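Long-range contacts in 3',5'-nucleoside bisphosphate phosphatase (PDB 2YB1), which hydrolyses nucleoside 3',5'-bisphosphates to the nucleoside 5'-phosphate and orthophosphate, using three bound manganese ions per subunit: residues T12-L17 against T37-T42; A16-E21 against L45-A50; L79-A84 against G178-A183. All blocks are in the same frame, centred on the assembly; numbering follows the deposited sequence.

Contact 1: T12-L17 against T37-T42; sequences TSDGAL and TDHDCT. With MN (manganese (II) ion), chain B; AMP (adenosine monophosphate), chain E.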
loop_
_atom_site.group_PDB
_atom_site.type_symbol
_atom_site.label_atom_id
_atom_site.label_comp_id
_atom_site.label_asym_id
_atom_site.label_seq_id
_atom_site.Cartn_x
_atom_site.Cartn_y
_atom_site.Cartn_z
ATOM N N THR A 12 -10.419 2.157 5.622
ATOM C CA THR A 12 -9.765 1.369 6.667
ATOM C C THR A 12 -8.381 1.952 6.982
ATOM O O THR A 12 -7.971 1.981 8.148
ATOM C CB THR A 12 -9.618 -0.130 6.304
ATOM O OG1 THR A 12 -10.912 -0.710 6.124
ATOM C CG2 THR A 12 -8.885 -0.890 7.435
ATOM N N SER A 13 -7.646 2.411 5.967
ATOM C CA SER A 13 -6.460 3.173 6.323
ATOM C C SER A 13 -6.458 4.608 5.798
ATOM O O SER A 13 -7.059 5.486 6.424
ATOM C CB SER A 13 -5.196 2.440 5.848
ATOM O OG SER A 13 -5.177 2.241 4.433
ATOM N N ASP A 14 -5.852 4.835 4.634
ATOM C CA ASP A 14 -5.796 6.183 4.053
ATOM C C ASP A 14 -6.585 6.474 2.769
ATOM O O ASP A 14 -6.406 7.531 2.161
ATOM C CB ASP A 14 -4.377 6.770 4.042
ATOM C CG ASP A 14 -3.488 6.102 3.039
ATOM O OD1 ASP A 14 -3.902 5.068 2.485
ATOM O OD2 ASP A 14 -2.381 6.620 2.813
ATOM N N GLY A 15 -7.381 5.515 2.305
ATOM C CA GLY A 15 -8.217 5.753 1.138
ATOM C C GLY A 15 -9.442 6.586 1.504
ATOM O O GLY A 15 -9.875 6.586 2.662
ATOM N N ALA A 16 -10.006 7.283 0.523
ATOM C CA ALA A 16 -11.207 8.092 0.741
ATOM C C ALA A 16 -12.521 7.305 0.647
ATOM O O ALA A 16 -13.560 7.766 1.122
ATOM C CB ALA A 16 -11.228 9.276 -0.217
ATOM N N LEU A 17 -12.475 6.119 0.044
ATOM C CA LEU A 17 -13.682 5.314 -0.175
ATOM C C LEU A 17 -13.735 4.121 0.769
ATOM O O LEU A 17 -12.706 3.537 1.099
ATOM C CB LEU A 17 -13.714 4.790 -1.619
ATOM C CG LEU A 17 -14.257 5.677 -2.747
ATOM C CD1 LEU A 17 -13.773 7.092 -2.624
ATOM C CD2 LEU A 17 -13.886 5.097 -4.102
ATOM N N THR A 37 -5.317 -3.466 -0.491
ATOM C CA THR A 37 -4.139 -3.522 0.367
ATOM C C THR A 37 -4.045 -2.266 1.202
ATOM O O THR A 37 -3.276 -1.349 0.884
ATOM C CB THR A 37 -2.891 -3.607 -0.551
ATOM O OG1 THR A 37 -2.883 -2.485 -1.443
ATOM C CG2 THR A 37 -2.960 -4.844 -1.419
ATOM N N ASP A 38 -4.678 -2.298 2.367
ATOM C CA ASP A 38 -4.642 -1.155 3.266
ATOM C C ASP A 38 -3.360 -1.189 4.067
ATOM O O ASP A 38 -2.781 -2.265 4.272
ATOM C CB ASP A 38 -5.870 -1.138 4.177
ATOM C CG ASP A 38 -7.070 -0.491 3.510
ATOM O OD1 ASP A 38 -6.947 0.674 3.076
ATOM O OD2 ASP A 38 -8.122 -1.148 3.404
ATOM N N HIS A 39 -2.910 -0.013 4.506
ATOM C CA HIS A 39 -1.689 0.097 5.304
ATOM C C HIS A 39 -1.832 -0.590 6.650
ATOM O O HIS A 39 -2.752 -0.284 7.410
ATOM C CB HIS A 39 -1.372 1.562 5.582
ATOM C CG HIS A 39 -1.009 2.352 4.365
ATOM N ND1 HIS A 39 0.208 2.218 3.732
ATOM C CD2 HIS A 39 -1.681 3.318 3.692
ATOM C CE1 HIS A 39 0.267 3.060 2.713
ATOM N NE2 HIS A 39 -0.864 3.741 2.667
ATOM N N ASP A 40 -0.930 -1.526 6.928
ATOM C CA ASP A 40 -0.713 -2.065 8.274
ATOM C C ASP A 40 -1.987 -2.556 8.948
ATOM O O ASP A 40 -2.092 -2.571 10.188
ATOM C CB ASP A 40 -0.007 -1.008 9.130
ATOM C CG ASP A 40 1.313 -0.568 8.512
ATOM O OD1 ASP A 40 1.972 -1.431 7.914
ATOM O OD2 ASP A 40 1.676 0.626 8.594
ATOM N N CYS A 41 -2.958 -2.938 8.124
ATOM C CA CYS A 41 -4.289 -3.279 8.616
ATOM C C CYS A 41 -5.022 -4.183 7.623
ATOM O O CYS A 41 -4.889 -3.997 6.419
ATOM C CB CYS A 41 -5.081 -1.981 8.811
ATOM S SG CYS A 41 -6.652 -2.228 9.655
ATOM N N THR A 42 -5.753 -5.180 8.118
ATOM C CA THR A 42 -6.664 -6.007 7.292
ATOM C C THR A 42 -8.180 -5.753 7.465
ATOM O O THR A 42 -9.011 -6.537 7.001
ATOM C CB THR A 42 -6.291 -7.508 7.354
ATOM O OG1 THR A 42 -6.231 -7.936 8.717
ATOM C CG2 THR A 42 -4.907 -7.715 6.725
HETATM MN MN MN B . -1.248 5.479 1.358
HETATM P P AMP E . 2.433 7.452 7.004
HETATM O O1P AMP E . 3.880 7.899 6.974
HETATM O O2P AMP E . 2.408 5.946 6.854
HETATM O O3P AMP E . 1.732 8.061 8.193
HETATM O "O5'" AMP E . 1.882 8.123 5.668
HETATM C "C5'" AMP E . 2.375 7.722 4.401
HETATM C "C4'" AMP E . 1.354 7.930 3.315
HETATM O "O4'" AMP E . 1.364 9.317 2.906
HETATM C "C3'" AMP E . 1.601 7.161 2.025
HETATM O "O3'" AMP E . 1.124 5.825 2.088
HETATM C "C2'" AMP E . 0.895 8.008 0.969
HETATM O "O2'" AMP E . -0.494 7.706 0.933
HETATM C "C1'" AMP E . 1.070 9.422 1.525
HETATM N N9 AMP E . 2.177 10.135 0.865
HETATM C C8 AMP E . 3.483 10.080 1.205
HETATM N N7 AMP E . 4.225 10.857 0.364
HETATM C C5 AMP E . 3.386 11.409 -0.535
HETATM C C6 AMP E . 3.500 12.328 -1.691
HETATM N N6 AMP E . 4.702 12.820 -2.073
HETATM N N1 AMP E . 2.362 12.656 -2.351
HETATM C C2 AMP E . 1.155 12.174 -1.991
HETATM N N3 AMP E . 0.977 11.333 -0.952
HETATM C C4 AMP E . 2.036 10.929 -0.202
#

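Contact 2: A16-E21 against L45-A50; sequences ALTPTE and LAEAAA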
loop_
_atom_site.group_PDB
_atom_site.type_symbol
_atom_site.label_atom_id
_atom_site.label_comp_id
_atom_site.label_asym_id
_atom_site.label_seq_id
_atom_site.Cartn_x
_atom_site.Cartn_y
_atom_site.Cartn_z
ATOM N N ALA A 16 -10.006 7.283 0.523
ATOM C CA ALA A 16 -11.207 8.092 0.741
ATOM C C ALA A 16 -12.521 7.305 0.647
ATOM O O ALA A 16 -13.560 7.766 1.122
ATOM C CB ALA A 16 -11.228 9.276 -0.217
ATOM N N LEU A 17 -12.475 6.119 0.044
ATOM C CA LEU A 17 -13.682 5.314 -0.175
ATOM C C LEU A 17 -13.735 4.121 0.769
ATOM O O LEU A 17 -12.706 3.537 1.099
ATOM C CB LEU A 17 -13.714 4.790 -1.619
ATOM C CG LEU A 17 -14.257 5.677 -2.747
ATOM C CD1 LEU A 17 -13.773 7.092 -2.624
ATOM C CD2 LEU A 17 -13.886 5.097 -4.102
ATOM N N THR A 18 -14.932 3.740 1.191
ATOM C CA THR A 18 -15.074 2.527 1.987
ATOM C C THR A 18 -14.688 1.306 1.140
ATOM O O THR A 18 -14.614 1.380 -0.090
ATOM C CB THR A 18 -16.518 2.341 2.500
ATOM O OG1 THR A 18 -17.390 2.113 1.386
ATOM C CG2 THR A 18 -16.982 3.585 3.279
ATOM N N PRO A 19 -14.437 0.170 1.800
ATOM C CA PRO A 19 -14.138 -1.045 1.036
ATOM C C PRO A 19 -15.228 -1.331 -0.010
ATOM O O PRO A 19 -14.909 -1.683 -1.140
ATOM C CB PRO A 19 -14.090 -2.130 2.125
ATOM C CG PRO A 19 -13.635 -1.358 3.379
ATOM C CD PRO A 19 -14.374 -0.049 3.262
ATOM N N THR A 20 -16.504 -1.176 0.353
ATOM C CA THR A 20 -17.573 -1.415 -0.616
ATOM C C THR A 20 -17.496 -0.410 -1.770
ATOM O O THR A 20 -17.579 -0.786 -2.945
ATOM C CB THR A 20 -18.970 -1.407 0.037
ATOM O OG1 THR A 20 -19.100 -2.549 0.886
ATOM C CG2 THR A 20 -20.062 -1.485 -1.020
ATOM N N GLU A 21 -17.303 0.864 -1.441
ATOM C CA GLU A 21 -17.283 1.908 -2.461
ATOM C C GLU A 21 -16.128 1.754 -3.444
ATOM O O GLU A 21 -16.301 1.972 -4.644
ATOM C CB GLU A 21 -17.224 3.295 -1.817
ATOM C CG GLU A 21 -18.505 3.692 -1.100
ATOM C CD GLU A 21 -18.339 4.969 -0.288
ATOM O OE1 GLU A 21 -17.186 5.359 -0.006
ATOM O OE2 GLU A 21 -19.359 5.578 0.068
ATOM N N LEU A 45 -10.895 -6.120 4.591
ATOM C CA LEU A 45 -10.886 -7.262 3.670
ATOM C C LEU A 45 -12.208 -8.043 3.573
ATOM O O LEU A 45 -12.626 -8.397 2.468
ATOM C CB LEU A 45 -9.711 -8.218 3.971
ATOM C CG LEU A 45 -8.318 -7.611 3.803
ATOM C CD1 LEU A 45 -7.233 -8.667 4.047
ATOM C CD2 LEU A 45 -8.168 -6.966 2.404
ATOM N N ALA A 46 -12.853 -8.331 4.704
ATOM C CA ALA A 46 -14.113 -9.091 4.678
ATOM C C ALA A 46 -15.179 -8.349 3.879
ATOM O O ALA A 46 -15.900 -8.945 3.069
ATOM C CB ALA A 46 -14.619 -9.358 6.090
ATOM N N GLU A 47 -15.283 -7.048 4.114
ATOM C CA GLU A 47 -16.238 -6.222 3.376
ATOM C C GLU A 47 -15.885 -6.155 1.882
ATOM O O GLU A 47 -16.758 -6.308 1.011
ATOM C CB GLU A 47 -16.298 -4.811 3.962
ATOM C CG GLU A 47 -17.251 -3.884 3.220
ATOM C CD GLU A 47 -17.265 -2.474 3.786
ATOM O OE1 GLU A 47 -16.872 -2.284 4.958
ATOM O OE2 GLU A 47 -17.675 -1.555 3.050
ATOM N N ALA A 48 -14.615 -5.901 1.584
ATOM C CA ALA A 48 -14.170 -5.845 0.192
ATOM C C ALA A 48 -14.453 -7.165 -0.523
ATOM O O ALA A 48 -14.918 -7.169 -1.661
ATOM C CB ALA A 48 -12.671 -5.493 0.101
ATOM N N ALA A 49 -14.166 -8.278 0.144
ATOM C CA ALA A 49 -14.402 -9.603 -0.441
ATOM C C ALA A 49 -15.878 -9.821 -0.776
ATOM O O ALA A 49 -16.227 -10.327 -1.844
ATOM C CB ALA A 49 -13.888 -10.716 0.496
ATOM N N ALA A 50 -16.751 -9.442 0.144
ATOM C CA ALA A 50 -18.180 -9.586 -0.081
ATOM C C ALA A 50 -18.642 -8.708 -1.243
ATOM O O ALA A 50 -19.471 -9.122 -2.070
ATOM C CB ALA A 50 -18.959 -9.243 1.198
#

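Contact 3: L79-A84 against G178-A183; sequences LGIDPA and GWIVGA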
loop_
_atom_site.group_PDB
_atom_site.type_symbol
_atom_site.label_atom_id
_atom_site.label_comp_id
_atom_site.label_asym_id
_atom_site.label_seq_id
_atom_site.Cartn_x
_atom_site.Cartn_y
_atom_site.Cartn_z
ATOM N N LEU A 79 -0.041 -10.481 -0.596
ATOM C CA LEU A 79 -1.196 -10.866 -1.413
ATOM C C LEU A 79 -1.518 -12.338 -1.203
ATOM O O LEU A 79 -0.607 -13.173 -1.176
ATOM C CB LEU A 79 -0.926 -10.617 -2.903
ATOM C CG LEU A 79 -0.684 -9.176 -3.388
ATOM C CD1 LEU A 79 -0.218 -9.186 -4.842
ATOM C CD2 LEU A 79 -1.943 -8.310 -3.218
ATOM N N GLY A 80 -2.809 -12.658 -1.088
ATOM C CA GLY A 80 -3.217 -14.026 -0.823
ATOM C C GLY A 80 -2.996 -14.430 0.633
ATOM O O GLY A 80 -2.908 -15.620 0.945
ATOM N N ILE A 81 -2.921 -13.439 1.523
ATOM C CA ILE A 81 -2.736 -13.685 2.957
ATOM C C ILE A 81 -4.036 -14.143 3.608
ATOM O O ILE A 81 -5.122 -13.786 3.153
ATOM C CB ILE A 81 -2.279 -12.400 3.700
ATOM C CG1 ILE A 81 -3.218 -11.235 3.351
ATOM C CG2 ILE A 81 -0.816 -12.060 3.361
ATOM C CD1 ILE A 81 -3.198 -10.079 4.325
ATOM N N ASP A 82 -3.913 -14.939 4.668
ATOM C CA ASP A 82 -5.028 -15.262 5.552
ATOM C C ASP A 82 -4.967 -14.249 6.686
ATOM O O ASP A 82 -4.078 -14.311 7.536
ATOM C CB ASP A 82 -4.876 -16.693 6.090
ATOM C CG ASP A 82 -5.912 -17.051 7.160
ATOM O OD1 ASP A 82 -6.828 -16.247 7.450
ATOM O OD2 ASP A 82 -5.804 -18.165 7.709
ATOM N N PRO A 83 -5.903 -13.294 6.700
ATOM C CA PRO A 83 -5.780 -12.211 7.684
ATOM C C PRO A 83 -6.008 -12.695 9.121
ATOM O O PRO A 83 -5.650 -11.993 10.064
ATOM C CB PRO A 83 -6.875 -11.226 7.255
ATOM C CG PRO A 83 -7.881 -12.059 6.562
ATOM C CD PRO A 83 -7.092 -13.132 5.843
ATOM N N ALA A 84 -6.594 -13.877 9.281
ATOM C CA ALA A 84 -6.824 -14.431 10.613
ATOM C C ALA A 84 -5.578 -15.100 11.209
ATOM O O ALA A 84 -5.586 -15.502 12.369
ATOM C CB ALA A 84 -7.986 -15.405 10.593
ATOM N N GLY A 178 8.092 -12.257 6.496
ATOM C CA GLY A 178 7.770 -13.483 7.210
ATOM C C GLY A 178 6.334 -13.566 7.703
ATOM O O GLY A 178 5.732 -14.647 7.712
ATOM N N TRP A 179 5.785 -12.436 8.144
ATOM C CA TRP A 179 4.379 -12.397 8.545
ATOM C C TRP A 179 3.500 -12.721 7.333
ATOM O O TRP A 179 2.546 -13.492 7.412
ATOM C CB TRP A 179 4.013 -11.022 9.118
ATOM C CG TRP A 179 4.665 -10.710 10.453
ATOM C CD1 TRP A 179 5.095 -11.607 11.392
ATOM C CD2 TRP A 179 4.958 -9.409 10.980
ATOM N NE1 TRP A 179 5.636 -10.945 12.467
ATOM C CE2 TRP A 179 5.562 -9.597 12.241
ATOM C CE3 TRP A 179 4.754 -8.105 10.514
ATOM C CZ2 TRP A 179 5.970 -8.528 13.041
ATOM C CZ3 TRP A 179 5.166 -7.042 11.308
ATOM C CH2 TRP A 179 5.767 -7.262 12.559
ATOM N N ILE A 180 3.842 -12.133 6.195
ATOM C CA ILE A 180 3.069 -12.329 4.976
ATOM C C ILE A 180 3.136 -13.774 4.516
ATOM O O ILE A 180 2.106 -14.386 4.248
ATOM C CB ILE A 180 3.560 -11.385 3.874
ATOM C CG1 ILE A 180 3.145 -9.953 4.224
ATOM C CG2 ILE A 180 3.012 -11.805 2.498
ATOM C CD1 ILE A 180 3.932 -8.891 3.479
ATOM N N VAL A 181 4.351 -14.316 4.450
ATOM C CA VAL A 181 4.569 -15.688 4.006
ATOM C C VAL A 181 3.959 -16.706 4.968
ATOM O O VAL A 181 3.341 -17.685 4.537
ATOM C CB VAL A 181 6.075 -15.981 3.812
ATOM C CG1 VAL A 181 6.306 -17.485 3.587
ATOM C CG2 VAL A 181 6.633 -15.146 2.649
ATOM N N GLY A 182 4.131 -16.476 6.267
ATOM C CA GLY A 182 3.573 -17.362 7.280
ATOM C C GLY A 182 2.051 -17.372 7.257
ATOM O O GLY A 182 1.420 -18.298 7.773
ATOM N N ALA A 183 1.461 -16.321 6.677
ATOM C CA ALA A 183 0.007 -16.227 6.505
ATOM C C ALA A 183 -0.447 -16.792 5.163
ATOM O O ALA A 183 -1.618 -16.673 4.797
ATOM C CB ALA A 183 -0.470 -14.776 6.660
HETATM O O HOH W 1 -3.625 -17.732 2.615
#

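Contact 1: T12-L17 against T37-T42
This is a buried polar contact between two active-site loops, joined by hydrogen bonds at one end and by a shared metal at the other. Residues 12-17 lie in the loop after strand 4-5, and residues 37-42 in the loop after strand 33-36. Ser13 is the hub. Its OG sits between its own backbone N and carbonyl carbon (chi1 60°), which turns the hydroxyl to the second loop. Ser13 OG donates to Asp38 OD1 at 2.7 Å, from above the carboxylate plane. Ser13 OG in turn accepts from His39 N at 3.2 Å. The hydroxyl therefore ties the side chain of Asp38 to the peptide that follows it. A long, weak bond from Ser13 N to Asp38 OD1 adds to this. Asp38 OD2 is held by Ser10 and packs against CB of Thr12. Next to it, the Thr12 CG2 methyl touches Cys41 SG at 3.4 Å.

One residue further on, both loops reach the manganese. Asp14 OD2 and His39 NE2 each bind it at 2.2 Å, and His250 is a further ligand. Asp14 OD1 lies at the edge of the His39 ring, in its plane, 3.1 Å from His39 CD2. Carboxylate and ring are turned 78° apart. Thr135 OG1 hydrogen-bonds Asp14 OD2, and His9 stacks on the His39 ring. The metal is also bound by AMP O3' at 2.5 Å and by AMP O2'. The ion thus sits at the ribose hydroxyls, one of which carries the phosphate removed from the substrate. Metal ligands on loops that follow successive parallel strands are characteristic of the trinuclear active site of the PHP family.

Contact 2: A16-E21 against L45-A50
Glu47 stretches straight out from its helix, with CG anti to the backbone N (chi1 179°) and the chain extended beyond it. This carries its carboxylate across to the start of helix 19-27. Thr20 turns its OG1 to meet it, anti to its own carbonyl carbon (chi1 -68°). The backbone N and the hydroxyl of Thr20 both grip Glu47 OE2. Glu47 OE2 receives Thr20 OG1 at 2.8 Å on its anti lone pair. Thr20 N donates to Glu47 OE2 at 3.0 Å, from above the carboxylate plane. The two bonds fix the rotation of the carboxylate. Its negative charge lies at the N-terminal end of helix 19-27, where the helix dipole would be expected to favour it.

That helix start is also capped from within. Thr18 is the N-cap and forms a capping box with Glu21. Glu21 N donates to Thr18 OG1 at 3.1 Å, and Thr18 N returns the bond to Glu21 OE1 at 3.0 Å. In the fold, these are the helices that follow the first two parallel strands, 4-5 and 33-36, of the PHP domain. Glu47 bridges them on the more exposed side.

Deeper in, Pro19 takes up the contact. Its ring lies across the end of Glu47, with Pro19 CB 3.6 Å from Glu47 CD. Pro19 CG and Pro19 CD also touch the carboxylate oxygens. The ring is crossed by the Glu47 chain at about a right angle. On the buried side, Pro19 CB meets the Ala48 CB methyl at 4.2 Å. Ala48 itself packs onto Ile23 of helix 19-27, Leu36 of strand 33-36 and Phe59 of strand 59-69.

Contact 3: L79-A84 against G178-A183
Residues 79-84 leave strand 72-79 as an irregular loop, while residues 178-183 carry the last turn of helix 173-182 and lead out of it. The backbones come nearest at Ile81 and Ala183, whose CA atoms are 5.2 Å apart. This joins the loop after a central strand of the PHP domain sheet to the end of a helix packed on that sheet. Residue 79 ends one strand, and the chain beyond Ala183 enters its antiparallel neighbour, strand 186-189. One direct hydrogen bond links the segments. Asp82 N donates to Ala183 O at 2.9 Å, with an N-H...O angle of 156° and in the carbonyl plane. A water also donates to Ala183 O and to Gly80 O, so Ala183 O has two partners.

The side chains add a small apolar patch. Ile81 CG2 is anti to its own carbonyl carbon and meets Ile180 CG2 at 3.9 Å, the two side chains crossing obliquely. Ile180 CG2 is anti to its backbone N. The Ala183 methyl points at the loop, with Ala183 CB 4.2 Å from Ile81 CB. Leu88 of helix 86-96 touches both Ile81 and Ala183. Ile180 also packs on Val65 of strand 59-69 and Ala187 of strand 186-189. Asp82, on the solvent side, swings CG anti to its backbone N (chi1 173°). This closes an Asx turn in which Asp82 OD1 accepts from Ala84 N at 3.0 Å.

The three contacts follow the chain through the PHP domain. Contacts 1 and 2 begin in the same part of the chain and share Ala16 and Leu17; contact 3 comes later. The centres of contact 1 and contact 2 are about 10 Å apart. Contact 3 is centred about 16 Å from contact 1 and about 19 Å from contact 2. Contact 1 lies in the loops that follow strands 4-5 and 33-36. Contact 2 joins helices 19-27 and 45-54, which come after those loops. Contact 3 lies by strands 72-79 and 186-189 of the same sheet. Leu45 CD1 packs near Pro83 and Ile81. The loops that carry the metal ligands thus pack, through Thr42, against the loop of contact 3.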